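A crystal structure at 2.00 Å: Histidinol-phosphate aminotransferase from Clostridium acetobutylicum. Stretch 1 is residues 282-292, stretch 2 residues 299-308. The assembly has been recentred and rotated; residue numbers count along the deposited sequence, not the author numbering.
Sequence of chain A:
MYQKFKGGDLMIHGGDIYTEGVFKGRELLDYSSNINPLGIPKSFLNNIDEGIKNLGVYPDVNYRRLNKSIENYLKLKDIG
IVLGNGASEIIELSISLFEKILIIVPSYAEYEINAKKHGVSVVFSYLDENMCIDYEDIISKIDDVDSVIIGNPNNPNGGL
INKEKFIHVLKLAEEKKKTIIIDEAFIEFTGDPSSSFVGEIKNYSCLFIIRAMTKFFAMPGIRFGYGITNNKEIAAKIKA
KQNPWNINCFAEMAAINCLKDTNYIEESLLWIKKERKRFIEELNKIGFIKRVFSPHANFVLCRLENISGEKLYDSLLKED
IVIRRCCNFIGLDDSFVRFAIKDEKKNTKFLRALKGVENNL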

# COMPACT_ATOMS: atom_id res chain seq x y z
N GLU A 282 23.69 -32.86 -1.73
CA GLU A 282 24.97 -32.17 -1.73
C GLU A 282 25.30 -31.54 -0.37
O GLU A 282 26.45 -31.61 0.08
CB GLU A 282 24.98 -31.12 -2.84
CG GLU A 282 24.72 -31.71 -4.20
CD GLU A 282 25.63 -32.87 -4.49
OE1 GLU A 282 25.12 -34.00 -4.67
OE2 GLU A 282 26.86 -32.67 -4.51
N LEU A 283 24.31 -30.93 0.29
CA LEU A 283 24.54 -30.32 1.60
C LEU A 283 24.88 -31.40 2.62
O LEU A 283 25.64 -31.16 3.56
CB LEU A 283 23.32 -29.53 2.09
CG LEU A 283 23.07 -28.07 1.68
CD1 LEU A 283 21.84 -27.57 2.39
CD2 LEU A 283 24.26 -27.15 1.97
N ASN A 284 24.31 -32.58 2.42
CA ASN A 284 24.48 -33.66 3.40
C ASN A 284 25.91 -34.20 3.40
O ASN A 284 26.35 -34.81 4.37
CB ASN A 284 23.46 -34.78 3.16
CG ASN A 284 22.17 -34.59 3.96
OD1 ASN A 284 21.08 -34.71 3.43
ND2 ASN A 284 22.30 -34.30 5.26
N LYS A 285 26.62 -33.96 2.30
CA LYS A 285 28.00 -34.39 2.14
C LYS A 285 28.98 -33.43 2.82
O LYS A 285 30.10 -33.82 3.18
CB LYS A 285 28.35 -34.53 0.66
CG LYS A 285 27.51 -35.56 -0.11
CD LYS A 285 27.66 -35.38 -1.62
CE LYS A 285 27.19 -36.61 -2.39
NZ LYS A 285 25.78 -36.97 -2.07
N ILE A 286 28.56 -32.17 2.99
CA ILE A 286 29.44 -31.14 3.55
C ILE A 286 29.73 -31.40 5.02
O ILE A 286 28.81 -31.67 5.80
CB ILE A 286 28.88 -29.72 3.29
CG1 ILE A 286 28.40 -29.62 1.85
CG2 ILE A 286 29.92 -28.65 3.61
CD1 ILE A 286 28.54 -28.27 1.25
N GLY A 287 31.00 -31.33 5.40
CA GLY A 287 31.46 -31.78 6.70
C GLY A 287 30.96 -31.02 7.91
O GLY A 287 30.66 -31.62 8.96
N PHE A 288 30.87 -29.70 7.80
CA PHE A 288 30.38 -28.90 8.93
C PHE A 288 28.86 -28.90 8.95
O PHE A 288 28.26 -28.50 9.95
CB PHE A 288 30.94 -27.48 8.92
CG PHE A 288 30.72 -26.75 7.64
CD1 PHE A 288 29.53 -26.12 7.40
CD2 PHE A 288 31.72 -26.68 6.68
CE1 PHE A 288 29.33 -25.44 6.22
CE2 PHE A 288 31.53 -26.00 5.51
CZ PHE A 288 30.33 -25.38 5.28
N ILE A 289 28.26 -29.35 7.85
CA ILE A 289 26.82 -29.56 7.82
C ILE A 289 26.49 -30.81 8.62
O ILE A 289 26.56 -31.92 8.10
CB ILE A 289 26.27 -29.71 6.40
CG1 ILE A 289 26.65 -28.50 5.55
CG2 ILE A 289 24.75 -29.87 6.45
CD1 ILE A 289 25.67 -27.37 5.65
N LYS A 290 26.13 -30.60 9.88
CA LYS A 290 25.86 -31.66 10.85
C LYS A 290 24.49 -32.28 10.61
O LYS A 290 24.33 -33.50 10.70
CB LYS A 290 25.98 -31.10 12.27
CG LYS A 290 25.13 -31.83 13.30
CD LYS A 290 25.28 -31.20 14.70
CE LYS A 290 26.57 -31.65 15.37
NZ LYS A 290 26.77 -31.05 16.73
N ARG A 291 23.52 -31.43 10.31
CA ARG A 291 22.17 -31.90 9.98
C ARG A 291 21.44 -30.95 9.04
O ARG A 291 21.42 -29.73 9.24
CB ARG A 291 21.34 -32.12 11.24
CG ARG A 291 19.91 -32.53 10.92
CD ARG A 291 19.04 -32.71 12.16
NE ARG A 291 17.68 -33.09 11.78
CZ ARG A 291 16.68 -33.32 12.64
NH1 ARG A 291 16.88 -33.22 13.95
NH2 ARG A 291 15.49 -33.66 12.18
N VAL A 292 20.84 -31.54 8.02
CA VAL A 292 19.91 -30.83 7.14
C VAL A 292 18.47 -31.21 7.52
O VAL A 292 18.08 -32.38 7.46
CB VAL A 292 20.21 -31.19 5.65
CG1 VAL A 292 19.23 -30.53 4.71
CG2 VAL A 292 21.63 -30.82 5.29
N PHE A 299 13.80 -23.30 0.56
CA PHE A 299 14.87 -23.04 1.51
C PHE A 299 15.10 -24.24 2.43
O PHE A 299 14.23 -25.10 2.57
CB PHE A 299 14.57 -21.78 2.34
CG PHE A 299 13.22 -21.80 2.98
CD1 PHE A 299 13.02 -22.45 4.19
CD2 PHE A 299 12.14 -21.18 2.37
CE1 PHE A 299 11.77 -22.48 4.79
CE2 PHE A 299 10.90 -21.20 2.96
CZ PHE A 299 10.71 -21.85 4.17
N VAL A 300 16.27 -24.28 3.06
CA VAL A 300 16.69 -25.42 3.88
C VAL A 300 17.40 -24.95 5.16
O VAL A 300 18.29 -24.09 5.10
CB VAL A 300 17.63 -26.34 3.05
CG1 VAL A 300 18.87 -25.56 2.60
CG2 VAL A 300 18.01 -27.58 3.83
N LEU A 301 17.02 -25.51 6.31
CA LEU A 301 17.67 -25.17 7.60
C LEU A 301 18.76 -26.18 8.01
O LEU A 301 18.47 -27.37 8.25
CB LEU A 301 16.64 -25.06 8.73
CG LEU A 301 17.19 -24.78 10.14
CD1 LEU A 301 17.49 -23.30 10.29
CD2 LEU A 301 16.23 -25.25 11.22
N CYS A 302 19.99 -25.70 8.11
CA CYS A 302 21.12 -26.56 8.45
C CYS A 302 21.66 -26.31 9.86
O CYS A 302 21.81 -25.17 10.30
CB CYS A 302 22.22 -26.42 7.38
SG CYS A 302 21.67 -26.81 5.69
N ARG A 303 21.91 -27.39 10.58
CA ARG A 303 22.64 -27.35 11.85
C ARG A 303 24.13 -27.55 11.54
O ARG A 303 24.48 -28.38 10.72
CB ARG A 303 22.15 -28.47 12.76
CG ARG A 303 22.71 -28.43 14.16
CD ARG A 303 21.94 -27.47 15.03
NE ARG A 303 22.56 -27.34 16.34
CZ ARG A 303 22.18 -28.02 17.42
NH1 ARG A 303 22.80 -27.83 18.58
NH2 ARG A 303 21.19 -28.89 17.34
N LEU A 304 24.99 -26.77 12.20
CA LEU A 304 26.42 -26.78 11.89
C LEU A 304 27.27 -27.36 13.02
O LEU A 304 26.74 -27.72 14.08
CB LEU A 304 26.91 -25.36 11.56
CG LEU A 304 26.28 -24.63 10.38
CD1 LEU A 304 27.08 -23.37 10.07
CD2 LEU A 304 26.20 -25.53 9.16
N GLU A 305 28.58 -27.44 12.79
CA GLU A 305 29.50 -28.12 13.71
C GLU A 305 30.95 -27.68 13.49
O GLU A 305 31.48 -27.77 12.38
CB GLU A 305 29.39 -29.63 13.54
CG GLU A 305 30.13 -30.42 14.60
CD GLU A 305 30.26 -31.88 14.21
OE1 GLU A 305 30.30 -32.16 13.00
OE2 GLU A 305 30.33 -32.74 15.12
N ASN A 306 31.60 -27.22 14.56
CA ASN A 306 32.98 -26.74 14.47
C ASN A 306 33.10 -25.44 13.69
O ASN A 306 34.14 -25.17 13.08
CB ASN A 306 33.89 -27.79 13.83
CG ASN A 306 34.11 -28.98 14.73
OD1 ASN A 306 34.34 -30.09 14.25
ND2 ASN A 306 34.02 -28.76 16.04
N ILE A 307 32.03 -24.65 13.73
CA ILE A 307 31.96 -23.39 13.01
C ILE A 307 30.62 -22.72 13.32
O ILE A 307 29.58 -23.38 13.38
CB ILE A 307 32.13 -23.58 11.48
CG1 ILE A 307 32.14 -22.23 10.76
CG2 ILE A 307 31.05 -24.50 10.92
CD1 ILE A 307 32.69 -22.31 9.36
N SER A 308 30.66 -21.41 13.53
CA SER A 308 29.47 -20.63 13.82
C SER A 308 28.87 -20.04 12.56
O SER A 308 29.57 -19.83 11.57
CB SER A 308 29.82 -19.50 14.80
OG SER A 308 30.99 -18.83 14.40
O HOH W 1 25.09 -28.57 16.84

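Strands 289-292 and 299-304 run roughly antiparallel, and residues of the adjoining helix and loops pack around them. Arg 291 and Arg 303 form the hydrogen-bonded pair: Arg 303 N donates to Arg 291 O at 2.7 Å, and Arg 291 N donates to Arg 303 O at 3.2 Å. Arg 303 O also accepts from Lys 290 N at 2.9 Å, so one carbonyl serves two successive amides. Lys 290, at phi/psi -77/-41, is not extended, and there the pairing slips by one residue, a bulge: Arg 291 pairs with Arg 303, and Lys 290 has no partner of its own.

The face bearing Val 292 and Cys 302 is packed with apolar groups. Val 292 CG1 lies 3.3 Å from Val 300 CG2, a tight fit between two compact, branched side chains. Short Cys 302 leaves a hollow beside Val 300 and Val 292, and Leu 283, reaching across from the helix, fills it with CD1, 3.4 Å from Cys 302 SG and 3.6 Å from Val 300 CG1. Ile 289 adds its long arm, with CD1 4.0 Å from both Cys 302 CB and Leu 304 CD2. Branched aliphatic side chains suit this place because they fill space and bring no polar group needing a partner.

Phe 288 extends the packing. Leu 304 CD2 meets the edge of its ring, 3.8 Å from Phe 288 CD1, while Ile 307 CG2 comes within 3.6 Å of Phe 288 CB. A large ring without polar atoms suits this buried place.

At the exposed margin, long side chains use their aliphatic parts as packing material. Lys 290 CD rests 3.8 Å from Arg 303 CG, and Lys 290 CE is 3.8 Å from Glu 305 CG. Lys 290 NZ stands 4.3 Å from Glu 305 OE2, favourable in charge but too far for a salt bridge; instead NZ donates to a water at 3.0 Å.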